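Local coordinates for carboxylase (Deinococcus radiodurans, PDB 5H80), which probably catalyses, through its biotin carboxylase domain, the ATP-dependent carboxylation of biotin that feeds the later transfer step of a single-chain, multi-domain carboxylase, at residues 94-99 against 118-123; 106-111 against 339-344; 136-141 against 294-299; 58-63 against 69-74. All coordinates share one frame; numbering follows the deposited sequence.

Interaction 1: residues 94-99 against 118-123; sequences ALLRVA and ADFARA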
loop_
_atom_site.group_PDB
_atom_site.type_symbol
_atom_site.label_atom_id
_atom_site.label_comp_id
_atom_site.label_asym_id
_atom_site.label_seq_id
_atom_site.Cartn_x
_atom_site.Cartn_y
_atom_site.Cartn_z
ATOM N N ALA A 94 -24.003 -25.197 13.221
ATOM C CA ALA A 94 -24.133 -24.990 11.786
ATOM C C ALA A 94 -22.785 -24.876 11.061
ATOM O O ALA A 94 -22.597 -25.484 10.022
ATOM C CB ALA A 94 -25.010 -23.820 11.427
ATOM N N LEU A 95 -21.872 -24.102 11.656
ATOM C CA LEU A 95 -20.524 -23.929 11.092
ATOM C C LEU A 95 -19.762 -25.220 11.080
ATOM O O LEU A 95 -19.133 -25.536 10.061
ATOM C CB LEU A 95 -19.810 -22.836 11.952
ATOM C CG LEU A 95 -20.379 -21.517 11.767
ATOM C CD1 LEU A 95 -19.814 -20.662 12.924
ATOM C CD2 LEU A 95 -20.235 -20.844 10.406
ATOM N N LEU A 96 -19.937 -26.032 12.121
ATOM C CA LEU A 96 -19.315 -27.360 12.194
ATOM C C LEU A 96 -19.866 -28.334 11.135
ATOM O O LEU A 96 -19.091 -29.126 10.601
ATOM C CB LEU A 96 -19.380 -27.960 13.595
ATOM C CG LEU A 96 -18.493 -27.175 14.570
ATOM C CD1 LEU A 96 -18.821 -27.675 15.967
ATOM C CD2 LEU A 96 -17.005 -27.202 14.270
ATOM N N ARG A 97 -21.134 -28.163 10.768
ATOM C CA ARG A 97 -21.703 -28.936 9.704
ATOM C C ARG A 97 -21.098 -28.540 8.372
ATOM O O ARG A 97 -20.742 -29.414 7.578
ATOM C CB ARG A 97 -23.200 -28.793 9.656
ATOM C CG ARG A 97 -23.927 -29.622 10.670
ATOM C CD ARG A 97 -25.419 -29.715 10.326
ATOM N NE ARG A 97 -26.198 -28.508 10.635
ATOM C CZ ARG A 97 -26.492 -28.086 11.874
ATOM N NH1 ARG A 97 -26.088 -28.740 12.967
ATOM N NH2 ARG A 97 -27.232 -27.022 12.030
ATOM N N VAL A 98 -20.979 -27.218 8.160
ATOM C CA VAL A 98 -20.339 -26.697 6.926
ATOM C C VAL A 98 -18.950 -27.238 6.784
ATOM O O VAL A 98 -18.515 -27.585 5.619
ATOM C CB VAL A 98 -20.339 -25.128 6.812
ATOM C CG1 VAL A 98 -19.572 -24.641 5.554
ATOM C CG2 VAL A 98 -21.738 -24.633 6.676
ATOM N N ALA A 99 -18.211 -27.261 7.887
ATOM C CA ALA A 99 -16.820 -27.645 7.836
ATOM C C ALA A 99 -16.693 -29.107 7.454
ATOM O O ALA A 99 -15.827 -29.506 6.676
ATOM C CB ALA A 99 -16.193 -27.409 9.182
ATOM N N ALA A 118 -14.457 -20.143 23.810
ATOM C CA ALA A 118 -13.624 -21.281 24.076
ATOM C C ALA A 118 -14.321 -22.672 23.756
ATOM O O ALA A 118 -13.702 -23.674 23.368
ATOM C CB ALA A 118 -13.177 -21.246 25.499
ATOM N N ASP A 119 -15.606 -22.747 24.040
ATOM C CA ASP A 119 -16.351 -23.981 23.735
ATOM C C ASP A 119 -16.321 -24.293 22.236
ATOM O O ASP A 119 -16.192 -25.448 21.819
ATOM C CB ASP A 119 -17.827 -23.794 24.068
ATOM C CG ASP A 119 -18.158 -24.073 25.514
ATOM O OD1 ASP A 119 -17.316 -24.607 26.237
ATOM O OD2 ASP A 119 -19.314 -23.757 25.872
ATOM N N PHE A 120 -16.416 -23.208 21.455
ATOM C CA PHE A 120 -16.456 -23.337 20.022
ATOM C C PHE A 120 -15.084 -23.844 19.578
ATOM O O PHE A 120 -15.038 -24.841 18.850
ATOM C CB PHE A 120 -16.951 -22.079 19.315
ATOM C CG PHE A 120 -16.850 -22.166 17.807
ATOM C CD1 PHE A 120 -17.645 -23.051 17.073
ATOM C CD2 PHE A 120 -15.877 -21.418 17.130
ATOM C CE1 PHE A 120 -17.514 -23.150 15.707
ATOM C CE2 PHE A 120 -15.738 -21.521 15.746
ATOM C CZ PHE A 120 -16.547 -22.378 15.039
ATOM N N ALA A 121 -14.004 -23.237 20.071
ATOM C CA ALA A 121 -12.661 -23.723 19.809
ATOM C C ALA A 121 -12.477 -25.222 20.136
ATOM O O ALA A 121 -11.975 -25.944 19.358
ATOM C CB ALA A 121 -11.612 -22.879 20.499
ATOM N N ARG A 122 -12.937 -25.636 21.310
ATOM C CA ARG A 122 -12.966 -27.028 21.763
ATOM C C ARG A 122 -13.686 -27.903 20.796
ATOM O O ARG A 122 -13.129 -28.942 20.419
ATOM C CB ARG A 122 -13.483 -27.099 23.195
ATOM C CG ARG A 122 -12.462 -26.701 24.254
ATOM C CD ARG A 122 -12.931 -27.103 25.676
ATOM N NE ARG A 122 -13.803 -26.046 26.186
ATOM C CZ ARG A 122 -13.381 -25.033 26.952
ATOM N NH1 ARG A 122 -12.130 -24.983 27.423
ATOM N NH2 ARG A 122 -14.230 -24.106 27.304
ATOM N N ALA A 123 -14.840 -27.467 20.327
ATOM C CA ALA A 123 -15.641 -28.237 19.424
ATOM C C ALA A 123 -14.975 -28.374 18.049
ATOM O O ALA A 123 -14.926 -29.454 17.472
ATOM C CB ALA A 123 -17.000 -27.681 19.298
#
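This is an apolar helix-helix contact, in which L95 and L96 of helix 92-101 meet F120 and A123 of helix 118-126 beside the parallel sheet of the biotin carboxylase N-terminal domain. The axes of 94-99 and 118-123 run 24° apart and come no closer than 11.5 Å, so long side chains must bridge the gap. F120 reaches across: with CG anti to the backbone N (chi1 174°), its ring extends into the space between the helices. There CZ lies 4.3 Å from L95 CD1, while CE1 lies at the same distance from L96 CG, and both leucines approach the ring obliquely. L96, its CG beside the backbone N, also sends CD1 against A123 CB at 3.8 Å, the tightest approach of the pair. L114 touches both L95 and F120, and L129 backs L96, which closes the seam with further apolar groups. On the far side of helix 118-126, R122 pairs with D119 in a salt bridge whose hydrogen bond is weak. V98 and A99 rest on L36 of strand 34-37, whereas F120 and A121 touch F131 of strand 130-131. Successive helices packed side by side on one face of a parallel sheet, with strand 106-108 between them in sequence, form the arrangement expected of the Rossmann-like N-terminal domain of a biotin carboxylase.

Interaction 2: residues 106-111 against 339-344; sequences HVHPGY and AQLRLA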
loop_
_atom_site.group_PDB
_atom_site.type_symbol
_atom_site.label_atom_id
_atom_site.label_comp_id
_atom_site.label_asym_id
_atom_site.label_seq_id
_atom_site.Cartn_x
_atom_site.Cartn_y
_atom_site.Cartn_z
ATOM N N HIS A 106 -9.281 -26.256 8.916
ATOM C CA HIS A 106 -8.964 -25.129 9.768
ATOM C C HIS A 106 -10.197 -24.264 9.827
ATOM O O HIS A 106 -11.008 -24.181 8.898
ATOM C CB HIS A 106 -7.753 -24.298 9.191
ATOM C CG HIS A 106 -6.478 -25.045 9.218
ATOM N ND1 HIS A 106 -6.237 -26.056 8.340
ATOM C CD2 HIS A 106 -5.366 -24.941 9.989
ATOM C CE1 HIS A 106 -5.050 -26.576 8.582
ATOM N NE2 HIS A 106 -4.508 -25.925 9.584
ATOM N N VAL A 107 -10.377 -23.555 10.946
ATOM C CA VAL A 107 -11.445 -22.598 11.161
ATOM C C VAL A 107 -10.812 -21.264 11.622
ATOM O O VAL A 107 -10.246 -21.162 12.726
ATOM C CB VAL A 107 -12.546 -23.014 12.223
ATOM C CG1 VAL A 107 -13.595 -21.954 12.360
ATOM C CG2 VAL A 107 -13.264 -24.249 11.703
ATOM N N HIS A 108 -10.903 -20.257 10.732
ATOM C CA HIS A 108 -10.584 -18.848 11.101
ATOM C C HIS A 108 -11.868 -18.074 11.559
ATOM O O HIS A 108 -12.801 -17.725 10.808
ATOM C CB HIS A 108 -9.845 -18.064 9.986
ATOM C CG HIS A 108 -8.967 -16.954 10.545
ATOM N ND1 HIS A 108 -9.436 -16.147 11.525
ATOM C CD2 HIS A 108 -7.756 -16.454 10.193
ATOM C CE1 HIS A 108 -8.493 -15.273 11.873
ATOM N NE2 HIS A 108 -7.490 -15.405 11.023
ATOM N N PRO A 109 -11.919 -17.801 12.883
ATOM C CA PRO A 109 -13.072 -17.089 13.406
ATOM C C PRO A 109 -13.107 -15.542 13.249
ATOM O O PRO A 109 -14.097 -14.868 13.604
ATOM C CB PRO A 109 -12.963 -17.459 14.876
ATOM C CG PRO A 109 -11.552 -17.425 15.134
ATOM C CD PRO A 109 -10.889 -17.964 13.912
ATOM N N GLY A 110 -12.116 -14.989 12.536
ATOM C CA GLY A 110 -11.872 -13.539 12.518
ATOM C C GLY A 110 -11.905 -12.805 13.829
ATOM O O GLY A 110 -11.174 -13.122 14.707
ATOM N N TYR A 111 -12.648 -11.693 13.898
ATOM C CA TYR A 111 -12.839 -11.047 15.193
ATOM C C TYR A 111 -14.323 -10.799 15.307
ATOM O O TYR A 111 -15.096 -10.733 14.277
ATOM C CB TYR A 111 -11.984 -9.760 15.380
ATOM C CG TYR A 111 -11.669 -8.965 14.083
ATOM C CD1 TYR A 111 -12.612 -8.266 13.457
ATOM C CD2 TYR A 111 -10.408 -8.935 13.575
ATOM C CE1 TYR A 111 -12.324 -7.542 12.294
ATOM C CE2 TYR A 111 -10.089 -8.212 12.443
ATOM C CZ TYR A 111 -11.090 -7.536 11.817
ATOM O OH TYR A 111 -10.735 -6.910 10.654
ATOM N N ALA A 339 0.855 -14.769 8.877
ATOM C CA ALA A 339 1.645 -15.177 10.077
ATOM C C ALA A 339 0.697 -15.939 11.070
ATOM O O ALA A 339 1.014 -17.057 11.498
ATOM C CB ALA A 339 2.311 -14.043 10.769
ATOM N N GLN A 340 -0.447 -15.349 11.295
ATOM C CA GLN A 340 -1.444 -15.929 12.197
ATOM C C GLN A 340 -1.885 -17.364 11.748
ATOM O O GLN A 340 -1.783 -18.323 12.572
ATOM C CB GLN A 340 -2.631 -15.051 12.282
ATOM C CG GLN A 340 -3.684 -15.485 13.336
ATOM C CD GLN A 340 -4.980 -14.725 13.171
ATOM O OE1 GLN A 340 -5.331 -14.187 12.108
ATOM N NE2 GLN A 340 -5.720 -14.607 14.305
ATOM N N LEU A 341 -2.192 -17.532 10.488
ATOM C CA LEU A 341 -2.565 -18.789 9.860
ATOM C C LEU A 341 -1.442 -19.838 9.978
ATOM O O LEU A 341 -1.693 -20.986 10.344
ATOM C CB LEU A 341 -2.919 -18.598 8.405
ATOM C CG LEU A 341 -4.303 -17.932 8.105
ATOM C CD1 LEU A 341 -4.358 -17.291 6.688
ATOM C CD2 LEU A 341 -5.360 -19.070 8.310
ATOM N N ARG A 342 -0.205 -19.454 9.668
ATOM C CA ARG A 342 0.938 -20.303 9.747
ATOM C C ARG A 342 1.270 -20.706 11.189
ATOM O O ARG A 342 1.655 -21.899 11.402
ATOM C CB ARG A 342 2.176 -19.797 8.969
ATOM C CG ARG A 342 1.866 -19.525 7.473
ATOM C CD ARG A 342 3.060 -18.858 6.844
ATOM N NE ARG A 342 4.223 -19.719 6.805
ATOM C CZ ARG A 342 5.207 -19.631 5.914
ATOM N NH1 ARG A 342 6.167 -20.530 5.942
ATOM N NH2 ARG A 342 5.281 -18.634 5.006
ATOM N N LEU A 343 1.166 -19.767 12.128
ATOM C CA LEU A 343 1.311 -20.062 13.538
ATOM C C LEU A 343 0.269 -21.096 13.970
ATOM O O LEU A 343 0.684 -22.123 14.578
ATOM C CB LEU A 343 1.242 -18.830 14.374
ATOM C CG LEU A 343 2.550 -17.994 14.269
ATOM C CD1 LEU A 343 2.194 -16.602 14.776
ATOM C CD2 LEU A 343 3.885 -18.509 14.854
ATOM N N ALA A 344 -1.015 -20.872 13.650
ATOM C CA ALA A 344 -2.048 -21.893 13.887
ATOM C C ALA A 344 -1.754 -23.296 13.352
ATOM O O ALA A 344 -1.999 -24.312 14.080
ATOM C CB ALA A 344 -3.409 -21.430 13.410
HETATM O O HOH W 1 -8.577 -13.973 15.105
#
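H108 carries CG anti to its backbone nitrogen (chi1 -152°), which swings the imidazole out of strand 106-108 toward helix 336-344, and Q340 also has CG anti (chi1 -173°), with a chain extended to its amide. The two side chains cross at about a right angle, with ring and amide planes 80° apart. H108 NE2 donates to Q340 OE1 at 2.7 Å, a short but bent bond. The oxygen sits at the ring edge, slightly tilted from the ring plane, while the donor stands well above the carbonyl plane instead of on a lone pair. The other ring nitrogen, ND1, accepts from G110 N at 3.1 Å, the donor again tilted from the ring plane, so both nitrogens are engaged and the rotation of the ring is fixed. Strand 106-108 lies between strands 34-37 and 130-131 of the parallel sheet; it ends at H108, and the loop P109-G110-Y111 follows. Helix 336-344 falls in the part of the sequence related to ATP-binding domains, so the buried bond links two regions far apart in the chain. The other half of the amide takes part as well: Q340 NE2 gives a hydrogen bond to a water at 3.0 Å, and that water donates to G110 O at 2.8 Å. L341 CD2 approaches H108 CD2 obliquely at 4.0 Å. From helix 42-53, I47 touches H108, and A50 and V51 touch L341.

Interaction 3: residues 136-141 against 294-299; sequences PDTLDL and VKYRCL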
loop_
_atom_site.group_PDB
_atom_site.type_symbol
_atom_site.label_atom_id
_atom_site.label_comp_id
_atom_site.label_asym_id
_atom_site.label_seq_id
_atom_site.Cartn_x
_atom_site.Cartn_y
_atom_site.Cartn_z
ATOM N N PRO A 136 -7.984 -23.156 23.824
ATOM C CA PRO A 136 -9.177 -22.847 24.584
ATOM C C PRO A 136 -9.042 -22.426 26.070
ATOM O O PRO A 136 -9.744 -21.501 26.461
ATOM C CB PRO A 136 -10.009 -24.140 24.454
ATOM C CG PRO A 136 -9.549 -24.748 23.156
ATOM C CD PRO A 136 -8.097 -24.480 23.141
ATOM N N ASP A 137 -8.127 -23.040 26.814
ATOM C CA ASP A 137 -7.824 -22.681 28.218
ATOM C C ASP A 137 -7.352 -21.215 28.322
ATOM O O ASP A 137 -7.657 -20.499 29.251
ATOM C CB ASP A 137 -6.739 -23.578 28.769
ATOM C CG ASP A 137 -7.227 -24.947 29.108
ATOM O OD1 ASP A 137 -8.443 -25.176 29.264
ATOM O OD2 ASP A 137 -6.372 -25.816 29.196
ATOM N N THR A 138 -6.605 -20.788 27.311
ATOM C CA THR A 138 -6.170 -19.372 27.219
ATOM C C THR A 138 -7.338 -18.483 26.869
ATOM O O THR A 138 -7.401 -17.366 27.355
ATOM C CB THR A 138 -5.055 -19.258 26.158
ATOM O OG1 THR A 138 -3.918 -19.977 26.562
ATOM C CG2 THR A 138 -4.623 -17.725 25.983
ATOM N N LEU A 139 -8.260 -18.915 25.954
ATOM C CA LEU A 139 -9.483 -18.198 25.640
ATOM C C LEU A 139 -10.345 -17.996 26.938
ATOM O O LEU A 139 -10.980 -16.930 27.202
ATOM C CB LEU A 139 -10.328 -18.917 24.549
ATOM C CG LEU A 139 -9.710 -19.130 23.117
ATOM C CD1 LEU A 139 -10.703 -19.716 22.143
ATOM C CD2 LEU A 139 -9.236 -17.796 22.557
ATOM N N ASP A 140 -10.379 -19.064 27.715
ATOM C CA ASP A 140 -11.198 -19.032 28.974
ATOM C C ASP A 140 -10.620 -18.043 29.939
ATOM O O ASP A 140 -11.335 -17.234 30.546
ATOM C CB ASP A 140 -11.273 -20.398 29.667
ATOM C CG ASP A 140 -12.408 -21.279 29.129
ATOM O OD1 ASP A 140 -13.463 -20.737 28.682
ATOM O OD2 ASP A 140 -12.204 -22.508 29.156
ATOM N N LEU A 141 -9.319 -18.105 30.086
ATOM C CA LEU A 141 -8.594 -17.169 30.917
ATOM C C LEU A 141 -8.731 -15.695 30.489
ATOM O O LEU A 141 -9.171 -14.865 31.277
ATOM C CB LEU A 141 -7.169 -17.593 31.002
ATOM C CG LEU A 141 -6.360 -17.163 32.298
ATOM C CD1 LEU A 141 -4.989 -17.831 32.385
ATOM C CD2 LEU A 141 -6.220 -15.638 32.423
ATOM N N VAL A 294 1.247 -17.723 29.638
ATOM C CA VAL A 294 0.354 -18.750 28.977
ATOM C C VAL A 294 0.900 -19.521 27.760
ATOM O O VAL A 294 0.171 -20.356 27.200
ATOM C CB VAL A 294 -0.993 -18.184 28.635
ATOM C CG1 VAL A 294 -1.583 -17.461 29.850
ATOM C CG2 VAL A 294 -0.931 -17.166 27.417
ATOM N N LYS A 295 2.189 -19.353 27.420
ATOM C CA LYS A 295 2.743 -20.046 26.244
ATOM C C LYS A 295 1.931 -19.732 25.002
ATOM O O LYS A 295 1.482 -20.604 24.245
ATOM C CB LYS A 295 2.783 -21.576 26.519
ATOM C CG LYS A 295 3.534 -21.869 27.826
ATOM C CD LYS A 295 4.969 -21.381 27.831
ATOM C CE LYS A 295 5.764 -22.010 26.705
ATOM N NZ LYS A 295 7.210 -21.771 26.933
ATOM N N TYR A 296 1.746 -18.427 24.774
ATOM C CA TYR A 296 0.773 -18.016 23.771
ATOM C C TYR A 296 1.138 -18.509 22.391
ATOM O O TYR A 296 2.271 -18.564 22.086
ATOM C CB TYR A 296 0.585 -16.468 23.788
ATOM C CG TYR A 296 -0.634 -15.940 23.179
ATOM C CD1 TYR A 296 -1.832 -15.775 23.933
ATOM C CD2 TYR A 296 -0.703 -15.676 21.849
ATOM C CE1 TYR A 296 -3.015 -15.242 23.366
ATOM C CE2 TYR A 296 -1.864 -15.199 21.234
ATOM C CZ TYR A 296 -3.069 -15.015 21.944
ATOM O OH TYR A 296 -4.187 -14.562 21.411
ATOM N N ARG A 297 0.088 -18.924 21.645
ATOM C CA ARG A 297 0.182 -19.291 20.246
ATOM C C ARG A 297 -0.845 -18.497 19.443
ATOM O O ARG A 297 -1.977 -18.269 19.856
ATOM C CB ARG A 297 0.064 -20.828 20.012
ATOM C CG ARG A 297 0.481 -21.294 18.545
ATOM C CD ARG A 297 0.332 -22.793 18.349
ATOM N NE ARG A 297 1.145 -23.588 19.250
ATOM C CZ ARG A 297 2.245 -24.282 18.958
ATOM N NH1 ARG A 297 2.866 -24.967 19.955
ATOM N NH2 ARG A 297 2.781 -24.307 17.711
ATOM N N CYS A 298 -0.327 -17.961 18.309
ATOM C CA CYS A 298 -1.030 -17.144 17.274
ATOM C C CYS A 298 -0.934 -15.685 17.703
ATOM O O CYS A 298 0.146 -15.339 18.228
ATOM C CB CYS A 298 -2.438 -17.616 16.902
ATOM S SG CYS A 298 -2.505 -19.316 16.429
ATOM N N LEU A 299 -1.936 -14.860 17.417
ATOM C CA LEU A 299 -1.941 -13.461 17.717
ATOM C C LEU A 299 -2.779 -13.077 18.916
ATOM O O LEU A 299 -3.904 -13.558 19.042
ATOM C CB LEU A 299 -2.347 -12.594 16.519
ATOM C CG LEU A 299 -1.650 -12.660 15.162
ATOM C CD1 LEU A 299 -2.272 -11.716 14.126
ATOM C CD2 LEU A 299 -0.148 -12.447 15.296
HETATM O O HOH W 2 -1.848 -19.844 25.140
#
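V294 and Y296 flank K295, the positive-phi C-prime residue of the Schellman motif that ends helix 277-293, and across the contact both meet T138 of helix 136-142. The methyl of T138, anti to the backbone N, does the apolar work: CG2 lies 4.0 Å from V294 CG2 and 3.9 Å from Y296 CE1. The T138 and Y296 side chains cross at about a right angle, and CG2 reaches the ring obliquely. V294 CG2 stands between its own backbone N and carbonyl carbon, in the plane of the Y296 ring and at its edge. The other valine methyl, CG1, turns to L141 CD1 at 4.3 Å. A water joins the polar sides, donating to T138 OG1 at 2.5 Å and to V294 O at 2.9 Å, while OG1 is also hydrogen-bonded to D135. Y296 OH donates to L299 O at 2.6 Å from above the carbonyl plane, tying the ring across the turn at C298. Putting an alanine in place of Y296 would probably open a gap beside T138 CG2 and deprive L299 O of its hydroxyl partner. L139 touches A121 of helix 118-126, and L151 of helix 145-154 lies against both L141 and V294. C298 has a backbone hydrogen bond to G244 of strand 236-245, and L299 packs on L336 and Q340 of helix 336-344.

Interaction 4: residues 58-63 against 69-74; sequences SVAVYA and SLHVRR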
loop_
_atom_site.group_PDB
_atom_site.type_symbol
_atom_site.label_atom_id
_atom_site.label_comp_id
_atom_site.label_asym_id
_atom_site.label_seq_id
_atom_site.Cartn_x
_atom_site.Cartn_y
_atom_site.Cartn_z
ATOM N N SER A 58 -10.020 -21.398 0.589
ATOM C CA SER A 58 -10.971 -20.858 1.493
ATOM C C SER A 58 -12.399 -21.294 1.231
ATOM O O SER A 58 -12.870 -21.345 0.117
ATOM C CB SER A 58 -10.947 -19.293 1.527
ATOM O OG SER A 58 -11.241 -18.682 0.240
ATOM N N VAL A 59 -13.114 -21.447 2.343
ATOM C CA VAL A 59 -14.552 -21.666 2.322
ATOM C C VAL A 59 -15.191 -20.532 3.137
ATOM O O VAL A 59 -14.973 -20.437 4.310
ATOM C CB VAL A 59 -14.880 -23.097 2.862
ATOM C CG1 VAL A 59 -16.415 -23.271 2.900
ATOM C CG2 VAL A 59 -14.059 -24.213 2.125
ATOM N N ALA A 60 -15.993 -19.713 2.503
ATOM C CA ALA A 60 -16.775 -18.631 3.142
ATOM C C ALA A 60 -18.180 -19.152 3.478
ATOM O O ALA A 60 -18.605 -20.251 2.947
ATOM C CB ALA A 60 -16.791 -17.404 2.231
ATOM N N VAL A 61 -18.847 -18.438 4.377
ATOM C CA VAL A 61 -20.245 -18.688 4.678
ATOM C C VAL A 61 -20.947 -17.314 4.565
ATOM O O VAL A 61 -20.368 -16.202 4.834
ATOM C CB VAL A 61 -20.497 -19.355 6.064
ATOM C CG1 VAL A 61 -20.014 -20.820 6.125
ATOM C CG2 VAL A 61 -19.902 -18.533 7.241
ATOM N N TYR A 62 -22.209 -17.327 4.210
ATOM C CA TYR A 62 -23.009 -16.154 4.127
ATOM C C TYR A 62 -24.478 -16.379 4.460
ATOM O O TYR A 62 -25.022 -17.483 4.215
ATOM C CB TYR A 62 -22.924 -15.419 2.739
ATOM C CG TYR A 62 -23.365 -16.272 1.583
ATOM C CD1 TYR A 62 -24.584 -16.029 0.997
ATOM C CD2 TYR A 62 -22.615 -17.402 1.083
ATOM C CE1 TYR A 62 -25.090 -16.850 0.018
ATOM C CE2 TYR A 62 -23.111 -18.206 0.002
ATOM C CZ TYR A 62 -24.341 -17.878 -0.512
ATOM O OH TYR A 62 -24.901 -18.626 -1.499
ATOM N N ALA A 63 -25.055 -15.378 5.061
ATOM C CA ALA A 63 -26.507 -15.285 5.255
ATOM C C ALA A 63 -27.080 -14.580 4.055
ATOM O O ALA A 63 -26.399 -13.738 3.431
ATOM C CB ALA A 63 -26.784 -14.485 6.509
ATOM N N SER A 69 -22.039 -8.992 -0.396
ATOM C CA SER A 69 -20.708 -8.812 0.238
ATOM C C SER A 69 -19.613 -9.409 -0.634
ATOM O O SER A 69 -19.685 -10.524 -1.149
ATOM C CB SER A 69 -20.616 -9.352 1.658
ATOM O OG SER A 69 -19.187 -9.279 2.073
ATOM N N LEU A 70 -18.473 -8.699 -0.709
ATOM C CA LEU A 70 -17.278 -9.215 -1.414
ATOM C C LEU A 70 -16.740 -10.502 -0.907
ATOM O O LEU A 70 -16.238 -11.311 -1.697
ATOM C CB LEU A 70 -16.134 -8.136 -1.508
ATOM C CG LEU A 70 -14.857 -8.553 -2.247
ATOM C CD1 LEU A 70 -15.108 -8.779 -3.731
ATOM C CD2 LEU A 70 -13.822 -7.389 -2.118
ATOM N N HIS A 71 -16.912 -10.776 0.402
ATOM C CA HIS A 71 -16.457 -12.070 0.940
ATOM C C HIS A 71 -17.105 -13.337 0.324
ATOM O O HIS A 71 -16.499 -14.374 0.325
ATOM C CB HIS A 71 -16.545 -12.028 2.437
ATOM C CG HIS A 71 -17.814 -12.549 3.056
ATOM N ND1 HIS A 71 -18.933 -11.779 3.319
ATOM C CD2 HIS A 71 -18.092 -13.806 3.496
ATOM C CE1 HIS A 71 -19.869 -12.553 3.859
ATOM N NE2 HIS A 71 -19.386 -13.774 3.982
ATOM N N VAL A 72 -18.289 -13.151 -0.224
ATOM C CA VAL A 72 -18.972 -14.229 -0.953
ATOM C C VAL A 72 -18.180 -14.656 -2.210
ATOM O O VAL A 72 -17.602 -15.793 -2.260
ATOM C CB VAL A 72 -20.409 -13.801 -1.215
ATOM C CG1 VAL A 72 -21.113 -14.867 -2.065
ATOM C CG2 VAL A 72 -21.186 -13.566 0.068
ATOM N N ARG A 73 -18.120 -13.714 -3.155
ATOM C CA ARG A 73 -17.439 -13.880 -4.435
ATOM C C ARG A 73 -15.964 -14.194 -4.289
ATOM O O ARG A 73 -15.402 -14.952 -5.085
ATOM C CB ARG A 73 -17.522 -12.573 -5.249
ATOM C CG ARG A 73 -18.822 -12.324 -5.991
ATOM C CD ARG A 73 -18.879 -10.894 -6.554
ATOM N NE ARG A 73 -18.890 -9.860 -5.506
ATOM C CZ ARG A 73 -19.322 -8.605 -5.655
ATOM N NH1 ARG A 73 -19.819 -8.163 -6.814
ATOM N NH2 ARG A 73 -19.267 -7.775 -4.614
ATOM N N ARG A 74 -15.306 -13.564 -3.302
ATOM C CA ARG A 74 -13.856 -13.755 -3.134
ATOM C C ARG A 74 -13.415 -15.112 -2.591
ATOM O O ARG A 74 -12.242 -15.504 -2.779
ATOM C CB ARG A 74 -13.229 -12.580 -2.300
ATOM C CG ARG A 74 -11.758 -12.618 -2.028
ATOM C CD ARG A 74 -10.959 -12.428 -3.357
ATOM N NE ARG A 74 -9.509 -12.497 -3.077
ATOM C CZ ARG A 74 -8.802 -13.605 -2.826
ATOM N NH1 ARG A 74 -9.393 -14.812 -2.824
ATOM N NH2 ARG A 74 -7.516 -13.525 -2.551
#
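H71 NE2 donates to V61 O at 2.8 Å in a nearly straight bond, and the oxygen lies in the plane of the imidazole at its edge. The other ring nitrogen, ND1, is hydrogen-bonded to S69 OG at 2.8 Å. That hydroxyl oxygen also accepts from H71 N at 3.2 Å, as the N-cap of the short helix 70-74, so the rotation of the ring is fixed between cap and strand. These elements form the opening of a beta-alpha-beta unit in the parallel sheet: strand 57-62, helix 70-74, then strand 77-80. A phenylalanine in place of H71 would probably leave V61 O without its donor and S69 OG with one grip fewer. Apolar groups pack around the polar link: A60 CB lies 4.0 Å from H71 CD2, and V72 CG2 meets Y62 CB at 3.7 Å while also standing over a face of the H71 ring. With chi1 at 60°, Y62 places CG between its backbone N and carbonyl carbon, which brings one ring face under V72 CG1, 4.3 Å above its plane and offset toward the rim. R74 is hydrogen-bonded to S52 and has a long, weak ion pair with E447 of the second subunit.

Interactions 1, 2 and 4 share the parallel sheet of the N-terminal region. Interaction 1 touches all three others: F120 CZ meets V107 CG1 of interaction 2 at 4.0 Å, and L95 CD2 meets V61 CG2 of interaction 4 at 3.9 Å. Toward interaction 3 the link is both polar and apolar, with a salt bridge from R122 NH1 to D140 OD2 at 3.0 Å and R122 CG against P136 CB at 3.6 Å. Interactions 3 and 4 stand about 28 Å apart between centres. Interactions 2 and 3, with centres 13 Å apart, meet where A344 N approaches C298 SG at 3.5 Å, and both tie the N-terminal region to the ATP-binding region.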